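Local atomic coordinates of stage II sporulation protein E (SpoIIE) (PDB entry 3ZT9), a protein that probably acts as a manganese-dependent protein phosphatase of the PP2C family in signalling linked to the bacterial stressosome. Residues Ile17-Ala22 / Asp184-Val189; Gly7-Ala12 / Leu172-Gly177; Thr116-Pro121 / Gln131-Lys136. All coordinates share one frame; numbering follows the deposited sequence.

Contacts 1 and 2 lie side by side, their centres 10 Å apart, and are joined through neighbouring strands 6-11 and 187-192 of one antiparallel sheet. Their segments alternate along the chain: 7-12, 17-22, 172-177, 184-189. Contact 2 lays helix 169-180 on the first of these strands, whereas contact 1 ties the second to strand 21-28 of the other sheet. Contact 3 is nested between these segments in sequence, its centre 23 to 24 Å from theirs; it reaches strand 135-138, at the other edge of the sheet from 21-28. Contacts 1 and 2 thus form one neighbourhood of the two-sheet PP2C-type sandwich, with contact 1 holding D185, a ligand of one manganese ion, and contact 3 lies across the chain's centre.

Contact 1 of 3, residues Ile17-Ala22 / Asp184-Val189; sequences IACGDA and DDDVAV. With MN (manganese (II) ion), chain C.
The backbone N of G20 donates to OD1 of D186 at 3.1 Å, in a nearly straight bond (165°) that reaches the oxygen from above the carboxylate plane. The same OD1 also accepts from the backbone N of R13 and from a water shared with the carbonyl of A18, so three donors grip it. D186 holds CG beside its own backbone N, anti to the carbonyl carbon (chi1 -59°). Its OD2 takes a 2.7 Å bond from a second water, which also donates to OD1 of D21 and so bridges two carboxylates turned 69° apart. CB of D21 packs on CB of A188 at 3.6 Å; OD2 of D21 rests near the 186-188 backbone without bonding to it, and is hydrogen-bonded instead to OG of S149. D185 swings CG anti to its backbone N, and its OD2 binds manganese at 2.2 Å in a site shared with D38 and D150. A metal-bound water stands 2.9 Å from OD1 of D21 and 2.8 Å from O of D186. An alanine in place of D186 would probably leave the N-H groups of G20 and R13 without this acceptor and take one acceptor from each bridging water. OD1 of D21 and the main-chain O of D186 thus border the metal-bound water, with the D186 carboxylate one step further back, consistent with a second shell that orders solvent beside the ion.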
loop_
_atom_site.group_PDB
_atom_site.type_symbol
_atom_site.label_atom_id
_atom_site.label_comp_id
_atom_site.label_asym_id
_atom_site.label_seq_id
_atom_site.Cartn_x
_atom_site.Cartn_y
_atom_site.Cartn_z
ATOM N N ILE A 17 13.186 16.064 5.924
ATOM C CA ILE A 17 12.012 16.910 6.066
ATOM C C ILE A 17 10.873 16.529 5.124
ATOM O O ILE A 17 9.811 17.135 5.197
ATOM C CB ILE A 17 12.346 18.414 5.850
ATOM C CG1 ILE A 17 13.006 18.629 4.485
ATOM C CG2 ILE A 17 13.225 18.942 6.979
ATOM C CD1 ILE A 17 13.015 20.091 4.065
ATOM N N ALA A 18 11.085 15.550 4.242
ATOM C CA ALA A 18 10.019 15.031 3.387
ATOM C C ALA A 18 10.058 13.512 3.440
ATOM O O ALA A 18 11.135 12.908 3.458
ATOM C CB ALA A 18 10.162 15.491 1.927
ATOM N N CYS A 19 8.884 12.923 3.527
ATOM C CA CYS A 19 8.757 11.470 3.581
ATOM C C CYS A 19 8.805 10.859 2.196
ATOM O O CYS A 19 8.011 11.200 1.333
ATOM C CB CYS A 19 7.453 11.072 4.296
ATOM S SG CYS A 19 7.142 9.294 4.401
ATOM N N GLY A 20 9.733 9.927 1.989
ATOM C CA GLY A 20 9.867 9.295 0.683
ATOM C C GLY A 20 8.868 8.213 0.337
ATOM O O GLY A 20 8.928 7.657 -0.748
ATOM N N ASP A 21 7.941 7.904 1.245
ATOM C CA ASP A 21 6.844 6.991 0.962
ATOM C C ASP A 21 5.544 7.794 0.746
ATOM O O ASP A 21 5.438 8.942 1.153
ATOM C CB ASP A 21 6.584 6.016 2.141
ATOM C CG ASP A 21 7.727 5.061 2.439
ATOM O OD1 ASP A 21 8.652 4.899 1.622
ATOM O OD2 ASP A 21 7.646 4.427 3.523
ATOM N N ALA A 22 4.544 7.179 0.123
ATOM C CA ALA A 22 3.253 7.822 -0.053
ATOM C C ALA A 22 2.105 6.828 0.089
ATOM O O ALA A 22 2.256 5.665 -0.251
ATOM C CB ALA A 22 3.178 8.499 -1.422
ATOM N N ASP A 184 15.518 4.634 10.572
ATOM C CA ASP A 184 16.457 4.884 9.485
ATOM C C ASP A 184 15.845 4.751 8.076
ATOM O O ASP A 184 16.546 4.811 7.066
ATOM C CB ASP A 184 17.731 4.011 9.645
ATOM C CG ASP A 184 17.477 2.529 9.409
ATOM O OD1 ASP A 184 16.322 2.115 9.292
ATOM O OD2 ASP A 184 18.447 1.750 9.348
ATOM N N ASP A 185 14.529 4.649 7.992
ATOM C CA ASP A 185 13.891 4.646 6.690
ATOM C C ASP A 185 12.567 5.337 6.864
ATOM O O ASP A 185 12.083 5.476 8.000
ATOM C CB ASP A 185 13.683 3.207 6.150
ATOM C CG ASP A 185 13.366 3.191 4.646
ATOM O OD1 ASP A 185 13.605 4.233 3.982
ATOM O OD2 ASP A 185 12.881 2.171 4.113
ATOM N N ASP A 186 11.993 5.773 5.756
ATOM C CA ASP A 186 10.607 6.248 5.744
ATOM C C ASP A 186 9.658 5.129 6.114
ATOM O O ASP A 186 9.942 3.971 5.831
ATOM C CB ASP A 186 10.267 6.732 4.351
ATOM C CG ASP A 186 11.188 7.856 3.899
ATOM O OD1 ASP A 186 11.188 8.890 4.549
ATOM O OD2 ASP A 186 11.887 7.694 2.910
ATOM N N VAL A 187 8.522 5.472 6.712
ATOM C CA VAL A 187 7.536 4.462 7.127
ATOM C C VAL A 187 6.184 4.862 6.563
ATOM O O VAL A 187 5.820 6.043 6.576
ATOM C CB VAL A 187 7.483 4.339 8.660
ATOM C CG1 VAL A 187 6.266 3.521 9.119
ATOM C CG2 VAL A 187 8.818 3.733 9.205
ATOM N N ALA A 188 5.414 3.890 6.070
ATOM C CA ALA A 188 4.064 4.165 5.632
ATOM C C ALA A 188 3.212 2.943 5.958
ATOM O O ALA A 188 3.628 1.816 5.710
ATOM C CB ALA A 188 4.025 4.420 4.114
ATOM N N VAL A 189 2.014 3.164 6.481
ATOM C CA VAL A 189 1.143 2.058 6.856
ATOM C C VAL A 189 -0.286 2.439 6.595
ATOM O O VAL A 189 -0.681 3.547 6.961
ATOM C CB VAL A 189 1.191 1.778 8.383
ATOM C CG1 VAL A 189 0.444 0.438 8.681
ATOM C CG2 VAL A 189 2.613 1.735 8.890
HETATM MN MN MN C . 11.839 1.932 2.200
HETATM O O HOH W 1 12.888 10.825 3.544
HETATM O O HOH W 2 10.359 3.219 3.188
HETATM O O HOH W 3 11.065 6.037 0.979
HETATM O O HOH W 4 13.104 3.636 1.509
HETATM O O HOH W 5 13.509 1.052 0.998
#

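Contact 2 of 3, residues Gly7-Ala12 / Leu172-Gly177; sequences GIYTRA and LVRLIG
Y9 and V173 meet first at the root of the tyrosine side chain, where CB of Y9 lies 3.7 Å from the carbonyl O of V173 and also touches CG2 of V173. With CG anti to the backbone N (chi1 173°), the ring leaves the strand beneath the helix, CG of Y9 itself lying 3.9 Å from O of V173 and near CA of R174. Along one side, CD1 of Y9 packs on CA of R174 at 3.7 Å, and CE1 goes on to CG of R174 at 3.8 Å; along the other, CD2 and CE2 both lie against G177, CE2 being 3.7 Å from CA of G177. The carbonyl O of R174 stands over one ring face. Here helix 169-180 covers strand 6-11, at the edge of one sheet of the PP2C-type sandwich, the axes 30° apart and 7.1 Å at closest approach; I8 points the other way, to C23 and V25 of the second sheet. V173 packs its two methyls on the strand backbone, CG1 against O of G7 at 3.5 Å and CG2 against the carbonyl carbon of I8. Beyond the tyrosine, the R11 guanidinium comes up near O of G177, its NH2 weakly bonded to the carbonyls of G181 and R182.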
loop_
_atom_site.group_PDB
_atom_site.type_symbol
_atom_site.label_atom_id
_atom_site.label_comp_id
_atom_site.label_asym_id
_atom_site.label_seq_id
_atom_site.Cartn_x
_atom_site.Cartn_y
_atom_site.Cartn_z
ATOM N N GLY A 7 -7.195 3.791 8.281
ATOM C CA GLY A 7 -6.191 4.602 8.943
ATOM C C GLY A 7 -4.930 4.664 8.087
ATOM O O GLY A 7 -4.508 3.662 7.488
ATOM N N ILE A 8 -4.321 5.855 8.047
ATOM C CA ILE A 8 -3.052 6.057 7.340
ATOM C C ILE A 8 -2.030 6.656 8.299
ATOM O O ILE A 8 -2.342 7.595 9.023
ATOM C CB ILE A 8 -3.227 7.048 6.182
ATOM C CG1 ILE A 8 -4.141 6.447 5.111
ATOM C CG2 ILE A 8 -1.874 7.415 5.585
ATOM C CD1 ILE A 8 -4.381 7.402 3.917
ATOM N N TYR A 9 -0.779 6.193 8.222
ATOM C CA TYR A 9 0.315 6.829 8.959
ATOM C C TYR A 9 1.547 6.863 8.093
ATOM O O TYR A 9 1.863 5.873 7.426
ATOM C CB TYR A 9 0.654 6.027 10.204
ATOM C CG TYR A 9 1.881 6.509 10.964
ATOM C CD1 TYR A 9 1.766 7.523 11.921
ATOM C CD2 TYR A 9 3.137 5.913 10.773
ATOM C CE1 TYR A 9 2.882 7.961 12.642
ATOM C CE2 TYR A 9 4.263 6.354 11.515
ATOM C CZ TYR A 9 4.112 7.359 12.449
ATOM O OH TYR A 9 5.218 7.783 13.179
ATOM N N THR A 10 2.248 7.985 8.085
ATOM C CA THR A 10 3.574 8.013 7.420
ATOM C C THR A 10 4.536 8.795 8.330
ATOM O O THR A 10 4.098 9.632 9.159
ATOM C CB THR A 10 3.560 8.735 6.016
ATOM O OG1 THR A 10 3.231 10.120 6.162
ATOM C CG2 THR A 10 2.568 8.073 5.043
ATOM N N ARG A 11 5.822 8.503 8.188
ATOM C CA ARG A 11 6.846 9.188 8.967
ATOM C C ARG A 11 8.123 9.195 8.136
ATOM O O ARG A 11 8.579 8.150 7.666
ATOM C CB ARG A 11 7.120 8.474 10.306
ATOM C CG ARG A 11 8.053 9.281 11.208
ATOM C CD ARG A 11 8.377 8.559 12.515
ATOM N NE ARG A 11 9.075 7.298 12.265
ATOM C CZ ARG A 11 9.118 6.272 13.114
ATOM N NH1 ARG A 11 8.511 6.351 14.291
ATOM N NH2 ARG A 11 9.776 5.171 12.789
ATOM N N ALA A 12 8.711 10.372 7.977
ATOM C CA ALA A 12 9.984 10.449 7.255
ATOM C C ALA A 12 11.109 9.780 8.033
ATOM O O ALA A 12 11.154 9.838 9.257
ATOM C CB ALA A 12 10.354 11.899 7.003
ATOM N N LEU A 172 -4.620 3.091 15.557
ATOM C CA LEU A 172 -3.910 1.821 15.490
ATOM C C LEU A 172 -2.694 1.915 14.515
ATOM O O LEU A 172 -1.612 1.412 14.817
ATOM C CB LEU A 172 -4.895 0.748 15.018
ATOM C CG LEU A 172 -4.341 -0.660 14.843
ATOM C CD1 LEU A 172 -3.946 -1.263 16.198
ATOM C CD2 LEU A 172 -5.406 -1.496 14.138
ATOM N N VAL A 173 -2.850 2.579 13.376
ATOM C CA VAL A 173 -1.747 2.651 12.375
ATOM C C VAL A 173 -0.645 3.548 12.916
ATOM O O VAL A 173 0.534 3.322 12.659
ATOM C CB VAL A 173 -2.181 3.162 10.945
ATOM C CG1 VAL A 173 -3.087 2.158 10.271
ATOM C CG2 VAL A 173 -2.838 4.581 11.025
ATOM N N ARG A 174 -1.021 4.535 13.722
ATOM C CA ARG A 174 -0.003 5.374 14.356
ATOM C C ARG A 174 0.794 4.551 15.346
ATOM O O ARG A 174 2.021 4.639 15.391
ATOM C CB ARG A 174 -0.620 6.557 15.084
ATOM C CG ARG A 174 0.433 7.516 15.558
ATOM C CD ARG A 174 -0.134 8.666 16.334
ATOM N NE ARG A 174 0.974 9.308 17.041
ATOM C CZ ARG A 174 0.893 10.454 17.702
ATOM N NH1 ARG A 174 -0.263 11.100 17.771
ATOM N NH2 ARG A 174 1.976 10.947 18.292
ATOM N N LEU A 175 0.095 3.733 16.125
ATOM C CA LEU A 175 0.789 2.886 17.103
ATOM C C LEU A 175 1.705 1.897 16.360
ATOM O O LEU A 175 2.841 1.672 16.748
ATOM C CB LEU A 175 -0.209 2.136 17.962
ATOM C CG LEU A 175 0.384 1.089 18.931
ATOM C CD1 LEU A 175 1.344 1.778 19.907
ATOM C CD2 LEU A 175 -0.741 0.323 19.716
ATOM N N ILE A 176 1.189 1.302 15.308
ATOM C CA ILE A 176 1.999 0.365 14.503
ATOM C C ILE A 176 3.233 1.044 13.952
ATOM O O ILE A 176 4.333 0.512 14.070
ATOM C CB ILE A 176 1.166 -0.259 13.411
ATOM C CG1 ILE A 176 0.183 -1.252 14.056
ATOM C CG2 ILE A 176 2.087 -0.978 12.397
ATOM C CD1 ILE A 176 -0.890 -1.796 13.049
ATOM N N GLY A 177 3.071 2.216 13.358
ATOM C CA GLY A 177 4.217 2.923 12.803
ATOM C C GLY A 177 5.260 3.261 13.863
ATOM O O GLY A 177 6.447 3.139 13.631
#

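Contact 3 of 3, residues Thr116-Pro121 / Gln131-Lys136; sequences TPLATP and QLLIAK
The carbonyl O of L118 accepts a hydrogen bond of 2.8 Å from a water that also donates to the carbonyl O of L133, at 3.0 Å. A second water lies 2.7 Å from both of these oxygens, O of L118 and O of L133, with more acceptors around it than it has protons to give. The two carbonyl oxygens are thus linked through solvent. Carbon contacts flank the waters. On one side of them, CB of P117 meets CB of A135 at 3.9 Å. L118, whose CG is anti to its backbone N (chi1 172°), brings the methyl CD2 to CD1 of L133 at 3.9 Å, branch against branch on the solvent side of the contact. T120 makes the closest approach of the contact: its methyl CG2, beside its own backbone N and anti to its carbonyl carbon, presses to 3.3 Å from the backbone N of L133 and 3.8 Å from CB of L133. The other branch of the threonine, OG1, lies toward CD1 of L132 and has a weak bond to the carbonyl of I100. The segments run almost antiparallel, 173° apart. Residues 116-121 follow strand 113-115, at the edge of one sheet, and residues 131-136 lead into strand 135-138, at the edge of the other. P117 rests on V106 and I108 of strand 105-110, T120 pairs through its backbone with I100 and G102, A135 bonds to A98, and on the far side L132 and I134 lie on helix 65-76, through F69, L65 and V66.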
loop_
_atom_site.group_PDB
_atom_site.type_symbol
_atom_site.label_atom_id
_atom_site.label_comp_id
_atom_site.label_asym_id
_atom_site.label_seq_id
_atom_site.Cartn_x
_atom_site.Cartn_y
_atom_site.Cartn_z
ATOM N N THR A 116 -1.289 -13.496 2.145
ATOM C CA THR A 116 -0.260 -12.535 1.797
ATOM C C THR A 116 -0.018 -12.569 0.276
ATOM O O THR A 116 0.497 -13.552 -0.259
ATOM C CB THR A 116 1.046 -12.884 2.516
ATOM O OG1 THR A 116 0.828 -12.844 3.933
ATOM C CG2 THR A 116 2.161 -11.895 2.143
ATOM N N PRO A 117 -0.442 -11.517 -0.424
ATOM C CA PRO A 117 -0.216 -11.472 -1.875
ATOM C C PRO A 117 1.247 -11.503 -2.222
ATOM O O PRO A 117 2.068 -10.902 -1.527
ATOM C CB PRO A 117 -0.832 -10.131 -2.293
ATOM C CG PRO A 117 -1.946 -9.923 -1.250
ATOM C CD PRO A 117 -1.298 -10.401 0.046
ATOM N N LEU A 118 1.553 -12.187 -3.312
ATOM C CA LEU A 118 2.902 -12.307 -3.821
ATOM C C LEU A 118 3.289 -11.080 -4.630
ATOM O O LEU A 118 2.540 -10.668 -5.523
ATOM C CB LEU A 118 2.969 -13.527 -4.719
ATOM C CG LEU A 118 4.291 -13.666 -5.467
ATOM C CD1 LEU A 118 5.437 -13.729 -4.457
ATOM C CD2 LEU A 118 4.231 -14.919 -6.332
ATOM N N ALA A 119 4.442 -10.513 -4.303
ATOM C CA ALA A 119 4.995 -9.367 -4.998
ATOM C C ALA A 119 5.678 -9.829 -6.261
ATOM O O ALA A 119 6.224 -10.925 -6.317
ATOM C CB ALA A 119 6.046 -8.629 -4.125
ATOM N N THR A 120 5.645 -8.969 -7.264
ATOM C CA THR A 120 6.480 -9.176 -8.452
ATOM C C THR A 120 7.696 -8.278 -8.336
ATOM O O THR A 120 7.541 -7.113 -8.110
ATOM C CB THR A 120 5.695 -8.826 -9.736
ATOM O OG1 THR A 120 5.782 -7.431 -10.000
ATOM C CG2 THR A 120 4.238 -9.197 -9.571
ATOM N N PRO A 121 8.916 -8.824 -8.503
ATOM C CA PRO A 121 10.105 -7.982 -8.389
ATOM C C PRO A 121 10.142 -6.886 -9.454
ATOM O O PRO A 121 9.606 -7.026 -10.545
ATOM C CB PRO A 121 11.269 -8.965 -8.592
ATOM C CG PRO A 121 10.697 -10.092 -9.354
ATOM C CD PRO A 121 9.255 -10.197 -8.923
ATOM N N GLN A 131 5.583 -9.775 -16.161
ATOM C CA GLN A 131 4.152 -9.543 -16.061
ATOM C C GLN A 131 3.670 -9.502 -14.605
ATOM O O GLN A 131 4.192 -10.197 -13.715
ATOM C CB GLN A 131 3.373 -10.595 -16.850
ATOM C CG GLN A 131 3.410 -11.997 -16.269
ATOM C CD GLN A 131 2.259 -12.854 -16.774
ATOM O OE1 GLN A 131 1.890 -12.792 -17.954
ATOM N NE2 GLN A 131 1.670 -13.647 -15.871
ATOM N N LEU A 132 2.662 -8.671 -14.390
ATOM C CA LEU A 132 2.135 -8.399 -13.069
ATOM C C LEU A 132 1.362 -9.602 -12.561
ATOM O O LEU A 132 0.527 -10.140 -13.279
ATOM C CB LEU A 132 1.195 -7.192 -13.181
ATOM C CG LEU A 132 0.749 -6.475 -11.919
ATOM C CD1 LEU A 132 1.909 -5.848 -11.128
ATOM C CD2 LEU A 132 -0.270 -5.419 -12.324
ATOM N N LEU A 133 1.615 -10.019 -11.327
ATOM C CA LEU A 133 0.853 -11.136 -10.757
ATOM C C LEU A 133 -0.250 -10.593 -9.860
ATOM O O LEU A 133 -0.003 -10.100 -8.765
ATOM C CB LEU A 133 1.755 -12.077 -9.970
ATOM C CG LEU A 133 2.478 -13.116 -10.832
ATOM C CD1 LEU A 133 3.428 -13.919 -9.973
ATOM C CD2 LEU A 133 1.493 -14.040 -11.532
ATOM N N ILE A 134 -1.484 -10.657 -10.334
ATOM C CA ILE A 134 -2.584 -10.116 -9.533
ATOM C C ILE A 134 -3.180 -11.205 -8.677
ATOM O O ILE A 134 -3.685 -12.219 -9.195
ATOM C CB ILE A 134 -3.694 -9.567 -10.458
ATOM C CG1 ILE A 134 -3.136 -8.388 -11.253
ATOM C CG2 ILE A 134 -4.901 -9.136 -9.638
ATOM C CD1 ILE A 134 -4.029 -7.930 -12.441
ATOM N N ALA A 135 -3.115 -11.000 -7.370
ATOM C CA ALA A 135 -3.769 -11.903 -6.436
ATOM C C ALA A 135 -5.234 -11.546 -6.382
ATOM O O ALA A 135 -5.588 -10.387 -6.467
ATOM C CB ALA A 135 -3.147 -11.739 -5.054
ATOM N N LYS A 136 -6.087 -12.530 -6.182
ATOM C CA LYS A 136 -7.519 -12.238 -6.133
ATOM C C LYS A 136 -8.127 -12.971 -4.984
ATOM O O LYS A 136 -7.700 -14.068 -4.693
ATOM C CB LYS A 136 -8.172 -12.770 -7.401
ATOM C CG LYS A 136 -7.749 -11.964 -8.608
ATOM C CD LYS A 136 -8.503 -12.329 -9.839
ATOM C CE LYS A 136 -8.044 -11.454 -10.986
ATOM N NZ LYS A 136 -8.700 -11.845 -12.253
HETATM O O HOH W 6 1.921 -8.836 -7.441
HETATM O O HOH W 7 0.008 -11.708 -6.199
#